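Local coordinates for protein oxidoreductase, zinc-binding dehydrogenase family (Myxococcus xanthus, PDB 5K1S) that is a zinc-binding medium-chain reductase involved in the alternative de novo biosynthesis of isovaleryl coenzyme A and assembles as a homotetramer, at residues Pro93-Gly98 with Leu149-Ala154; Pro42-Val47 with Gly89-Gly94. One frame throughout, in Å; residues are numbered along the deposited sequence.

Interaction 1 (Pro93-Gly98 with Leu149-Ala154); sequences PGWKTG and LGRVPA
R151 and W95 reach toward each other tip to tip and end up stacked: the guanidinium lies flat on the six-membered ring of the indole, the two planes only 16° apart. R151 CZ sits 3.6 Å from the centroid of that ring and 7° off its normal, a cation-pi contact placed squarely over the face. R151 NH1 rests 3.4 Å from CZ3 of W95. The R151 chain runs extended from CG to NE, and on the way its CG passes 3.6 Å from CH2 of W95. On the opposite face L149 CD1 makes a CH-pi contact, 4.2 Å from the same centroid, so the indole is sandwiched between a cation and a methyl. All this sits in the GroES-like domain of a medium-chain reductase, where W95 projects from the loop between strands 80-88 and 100-103 onto strand 149-151, which pairs with 100-103. L149 CB touches W95 CZ2, at 3.7 Å, and the carbonyl oxygen of G150 lies at the ring edge near its plane. A101 of strand 100-103 and V47 of strand 46-56 also pack on W95, and the backbone N of R151 is hydrogen-bonded to D315 of helix 311-323.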
loop_
_atom_site.group_PDB
_atom_site.type_symbol
_atom_site.label_atom_id
_atom_site.label_comp_id
_atom_site.label_asym_id
_atom_site.label_seq_id
_atom_site.Cartn_x
_atom_site.Cartn_y
_atom_site.Cartn_z
ATOM N N PRO A 93 -28.295 9.113 23.217
ATOM C CA PRO A 93 -27.872 9.124 24.629
ATOM C C PRO A 93 -26.655 9.991 24.893
ATOM O O PRO A 93 -26.587 10.649 25.940
ATOM C CB PRO A 93 -27.591 7.641 24.917
ATOM C CG PRO A 93 -27.340 7.027 23.576
ATOM C CD PRO A 93 -28.220 7.769 22.623
ATOM N N GLY A 94 -25.693 10.015 23.977
ATOM C CA GLY A 94 -24.490 10.793 24.173
ATOM C C GLY A 94 -24.580 12.243 23.768
ATOM O O GLY A 94 -23.598 12.975 23.912
ATOM N N TRP A 95 -25.732 12.691 23.273
ATOM C CA TRP A 95 -25.876 14.039 22.740
ATOM C C TRP A 95 -27.071 14.723 23.379
ATOM O O TRP A 95 -28.172 14.163 23.412
ATOM C CB TRP A 95 -26.031 14.008 21.217
ATOM C CG TRP A 95 -24.794 13.536 20.527
ATOM C CD1 TRP A 95 -24.523 12.268 20.103
ATOM C CD2 TRP A 95 -23.649 14.326 20.192
ATOM N NE1 TRP A 95 -23.281 12.222 19.518
ATOM C CE2 TRP A 95 -22.724 13.472 19.561
ATOM C CE3 TRP A 95 -23.318 15.672 20.363
ATOM C CZ2 TRP A 95 -21.490 13.921 19.101
ATOM C CZ3 TRP A 95 -22.094 16.115 19.905
ATOM C CH2 TRP A 95 -21.195 15.243 19.282
ATOM N N LYS A 96 -26.845 15.932 23.885
ATOM C CA LYS A 96 -27.888 16.759 24.468
ATOM C C LYS A 96 -27.805 18.153 23.864
ATOM O O LYS A 96 -26.791 18.538 23.276
ATOM C CB LYS A 96 -27.760 16.834 25.997
ATOM C CG LYS A 96 -26.442 17.422 26.480
ATOM C CD LYS A 96 -26.397 17.510 27.998
ATOM C CE LYS A 96 -25.113 18.169 28.485
ATOM N NZ LYS A 96 -23.898 17.406 28.083
ATOM N N THR A 97 -28.891 18.907 24.007
ATOM C CA THR A 97 -28.901 20.287 23.540
ATOM C C THR A 97 -27.758 21.065 24.179
ATOM O O THR A 97 -27.437 20.879 25.356
ATOM C CB THR A 97 -30.236 20.956 23.866
ATOM O OG1 THR A 97 -30.459 20.922 25.284
ATOM C CG2 THR A 97 -31.379 20.250 23.150
ATOM N N GLY A 98 -27.139 21.941 23.391
ATOM C CA GLY A 98 -26.014 22.722 23.848
ATOM C C GLY A 98 -24.656 22.139 23.522
ATOM O O GLY A 98 -23.653 22.854 23.635
ATOM N N LEU A 149 -20.871 12.763 13.804
ATOM C CA LEU A 149 -20.546 13.994 14.512
ATOM C C LEU A 149 -19.278 13.818 15.335
ATOM O O LEU A 149 -19.046 12.756 15.918
ATOM C CB LEU A 149 -21.696 14.424 15.434
ATOM C CG LEU A 149 -22.991 14.896 14.769
ATOM C CD1 LEU A 149 -24.000 15.296 15.833
ATOM C CD2 LEU A 149 -22.739 16.055 13.812
ATOM N N GLY A 150 -18.461 14.869 15.368
ATOM C CA GLY A 150 -17.316 14.941 16.255
ATOM C C GLY A 150 -17.515 16.042 17.276
ATOM O O GLY A 150 -18.282 16.976 17.029
ATOM N N ARG A 151 -16.836 15.958 18.416
ATOM C CA ARG A 151 -17.061 16.876 19.527
ATOM C C ARG A 151 -16.047 18.011 19.494
ATOM O O ARG A 151 -14.836 17.771 19.447
ATOM C CB ARG A 151 -16.986 16.133 20.859
ATOM C CG ARG A 151 -18.039 15.052 20.981
ATOM C CD ARG A 151 -18.148 14.508 22.386
ATOM N NE ARG A 151 -19.331 13.665 22.533
ATOM C CZ ARG A 151 -20.553 14.123 22.788
ATOM N NH1 ARG A 151 -20.769 15.425 22.930
ATOM N NH2 ARG A 151 -21.566 13.276 22.899
ATOM N N VAL A 152 -16.548 19.241 19.527
ATOM C CA VAL A 152 -15.712 20.434 19.452
ATOM C C VAL A 152 -15.426 20.898 20.879
ATOM O O VAL A 152 -16.375 21.231 21.606
ATOM C CB VAL A 152 -16.397 21.544 18.648
ATOM C CG1 VAL A 152 -15.502 22.778 18.566
ATOM C CG2 VAL A 152 -16.756 21.042 17.255
ATOM N N PRO A 153 -14.168 20.937 21.317
ATOM C CA PRO A 153 -13.880 21.477 22.650
ATOM C C PRO A 153 -14.383 22.906 22.780
ATOM O O PRO A 153 -14.380 23.681 21.822
ATOM C CB PRO A 153 -12.352 21.409 22.744
ATOM C CG PRO A 153 -11.951 20.371 21.754
ATOM C CD PRO A 153 -12.947 20.465 20.640
ATOM N N ALA A 154 -14.829 23.250 23.990
ATOM C CA ALA A 154 -15.341 24.593 24.234
ATOM C C ALA A 154 -14.294 25.662 23.961
ATOM O O ALA A 154 -14.654 26.815 23.699
ATOM C CB ALA A 154 -15.841 24.709 25.673
#

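Interaction 2 (Pro42-Val47 with Gly89-Gly94); sequences PGRGEV and GPDTPG
A type II beta turn from G43 to E46, leading into strand 46-56 of the GroES-like domain, packs here against the loop that leaves strand 80-88. Two backbone bonds join them. G89 N gives its hydrogen to E46 O at 3.2 Å, and G45 N gives its own to P90 O at 2.8 Å in an almost straight line. G45 takes the positive phi of the turn, and its CA also makes a CA-H...O contact with D91 O. G89 lies close against G43, its CA 3.6 Å from G43 O, where a side chain would clash.

At the outer end R44 and D91 form a salt bridge, NE to OD2 at 2.9 Å. D91 OD2 lies over a face, well out of the guanidinium plane, so no N-H points at it and the attraction is one of charges; guanidinium and carboxylate planes are 82° apart. The R44 chain bends at chi3 (-67°), which turns NE toward D91, and P90 CB lies at the guanidinium edge.

T92 faces the turn with its methyl, CG2 standing 3.3 Å from E46 O and 4.2 Å from CG2 of V47. Its hydroxyl turns back to G89 O, OG1 donating at 2.7 Å. An alanine here would probably leave G89 O without this hydroxyl partner, open a gap beside E46 O and V47, and let the 89-92 bend shift more easily. V146 also touches T92 and V47. Turn and loop thus meet at the end of the antiparallel strand pair 46-56 and 80-88, part of the beta structure characteristic of a GroES-like domain.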
loop_
_atom_site.group_PDB
_atom_site.type_symbol
_atom_site.label_atom_id
_atom_site.label_comp_id
_atom_site.label_asym_id
_atom_site.label_seq_id
_atom_site.Cartn_x
_atom_site.Cartn_y
_atom_site.Cartn_z
ATOM N N PRO A 42 -35.100 16.612 13.143
ATOM C CA PRO A 42 -34.320 15.429 13.515
ATOM C C PRO A 42 -35.216 14.272 13.927
ATOM O O PRO A 42 -36.177 14.438 14.680
ATOM C CB PRO A 42 -33.477 15.923 14.698
ATOM C CG PRO A 42 -34.328 16.962 15.333
ATOM C CD PRO A 42 -35.076 17.636 14.205
ATOM N N GLY A 43 -34.888 13.089 13.421
ATOM C CA GLY A 43 -35.585 11.872 13.763
ATOM C C GLY A 43 -34.796 11.018 14.732
ATOM O O GLY A 43 -33.853 11.474 15.389
ATOM N N ARG A 44 -35.186 9.750 14.819
ATOM C CA ARG A 44 -34.516 8.829 15.725
ATOM C C ARG A 44 -33.038 8.721 15.374
ATOM O O ARG A 44 -32.671 8.563 14.206
ATOM C CB ARG A 44 -35.185 7.456 15.668
ATOM C CG ARG A 44 -34.396 6.359 16.361
ATOM C CD ARG A 44 -35.302 5.264 16.899
ATOM N NE ARG A 44 -36.140 5.744 17.997
ATOM C CZ ARG A 44 -36.796 4.953 18.841
ATOM N NH1 ARG A 44 -36.714 3.633 18.726
ATOM N NH2 ARG A 44 -37.533 5.484 19.808
ATOM N N GLY A 45 -32.189 8.816 16.395
ATOM C CA GLY A 45 -30.756 8.744 16.200
ATOM C C GLY A 45 -30.140 9.949 15.530
ATOM O O GLY A 45 -28.944 9.922 15.223
ATOM N N GLU A 46 -30.911 11.005 15.296
ATOM C CA GLU A 46 -30.430 12.194 14.610
ATOM C C GLU A 46 -30.403 13.385 15.561
ATOM O O GLU A 46 -30.927 13.344 16.677
ATOM C CB GLU A 46 -31.304 12.504 13.391
ATOM C CG GLU A 46 -31.277 11.425 12.322
ATOM C CD GLU A 46 -32.114 11.784 11.108
ATOM O OE1 GLU A 46 -33.058 12.593 11.251
ATOM O OE2 GLU A 46 -31.827 11.261 10.011
ATOM N N VAL A 47 -29.786 14.462 15.087
ATOM C CA VAL A 47 -29.558 15.666 15.875
ATOM C C VAL A 47 -29.735 16.873 14.965
ATOM O O VAL A 47 -29.304 16.854 13.807
ATOM C CB VAL A 47 -28.152 15.646 16.513
ATOM C CG1 VAL A 47 -27.636 17.053 16.784
ATOM C CG2 VAL A 47 -28.171 14.835 17.801
ATOM N N GLY A 89 -33.302 14.038 18.674
ATOM C CA GLY A 89 -34.352 13.061 18.548
ATOM C C GLY A 89 -34.140 11.943 19.544
ATOM O O GLY A 89 -33.134 11.909 20.260
ATOM N N PRO A 90 -35.085 11.009 19.622
ATOM C CA PRO A 90 -34.891 9.854 20.502
ATOM C C PRO A 90 -33.669 9.050 20.083
ATOM O O PRO A 90 -33.201 9.123 18.945
ATOM C CB PRO A 90 -36.185 9.048 20.332
ATOM C CG PRO A 90 -36.781 9.525 19.050
ATOM C CD PRO A 90 -36.370 10.956 18.906
ATOM N N ASP A 91 -33.144 8.278 21.034
ATOM C CA ASP A 91 -31.948 7.466 20.812
ATOM C C ASP A 91 -30.745 8.344 20.469
ATOM O O ASP A 91 -30.073 8.156 19.453
ATOM C CB ASP A 91 -32.191 6.415 19.724
ATOM C CG ASP A 91 -32.925 5.201 20.244
ATOM O OD1 ASP A 91 -32.512 4.664 21.293
ATOM O OD2 ASP A 91 -33.918 4.788 19.610
ATOM N N THR A 92 -30.479 9.317 21.336
ATOM C CA THR A 92 -29.290 10.166 21.248
ATOM C C THR A 92 -28.651 10.257 22.628
ATOM O O THR A 92 -28.468 11.347 23.179
ATOM C CB THR A 92 -29.649 11.552 20.713
ATOM O OG1 THR A 92 -30.698 12.117 21.508
ATOM C CG2 THR A 92 -30.105 11.463 19.264
ATOM N N PRO A 93 -28.295 9.113 23.217
ATOM C CA PRO A 93 -27.872 9.124 24.629
ATOM C C PRO A 93 -26.655 9.991 24.893
ATOM O O PRO A 93 -26.587 10.649 25.940
ATOM C CB PRO A 93 -27.591 7.641 24.917
ATOM C CG PRO A 93 -27.340 7.027 23.576
ATOM C CD PRO A 93 -28.220 7.769 22.623
ATOM N N GLY A 94 -25.693 10.015 23.977
ATOM C CA GLY A 94 -24.490 10.793 24.173
ATOM C C GLY A 94 -24.580 12.243 23.768
ATOM O O GLY A 94 -23.598 12.975 23.912
#

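In the fold
Following the chain, P42-V47 comes first and opens strand 46-56; strand 80-88 returns antiparallel to it, and interaction 2 closes that excursion where G89-G94 leaves the strand. The same loop then runs straight on into interaction 1, the two sharing P93 and G94, before strand 100-103. The chain next passes through the structural zinc cysteines, C109 to C123, and strand 141-145, and comes back at L149-A154 to close the second excursion. The two closures therefore follow one another, overlapping by two residues rather than nesting. Their centres are about 12 Å apart, and V47 bridges them by packing on W95 and L149. Both tie loop 89-98 to the one mixed sheet.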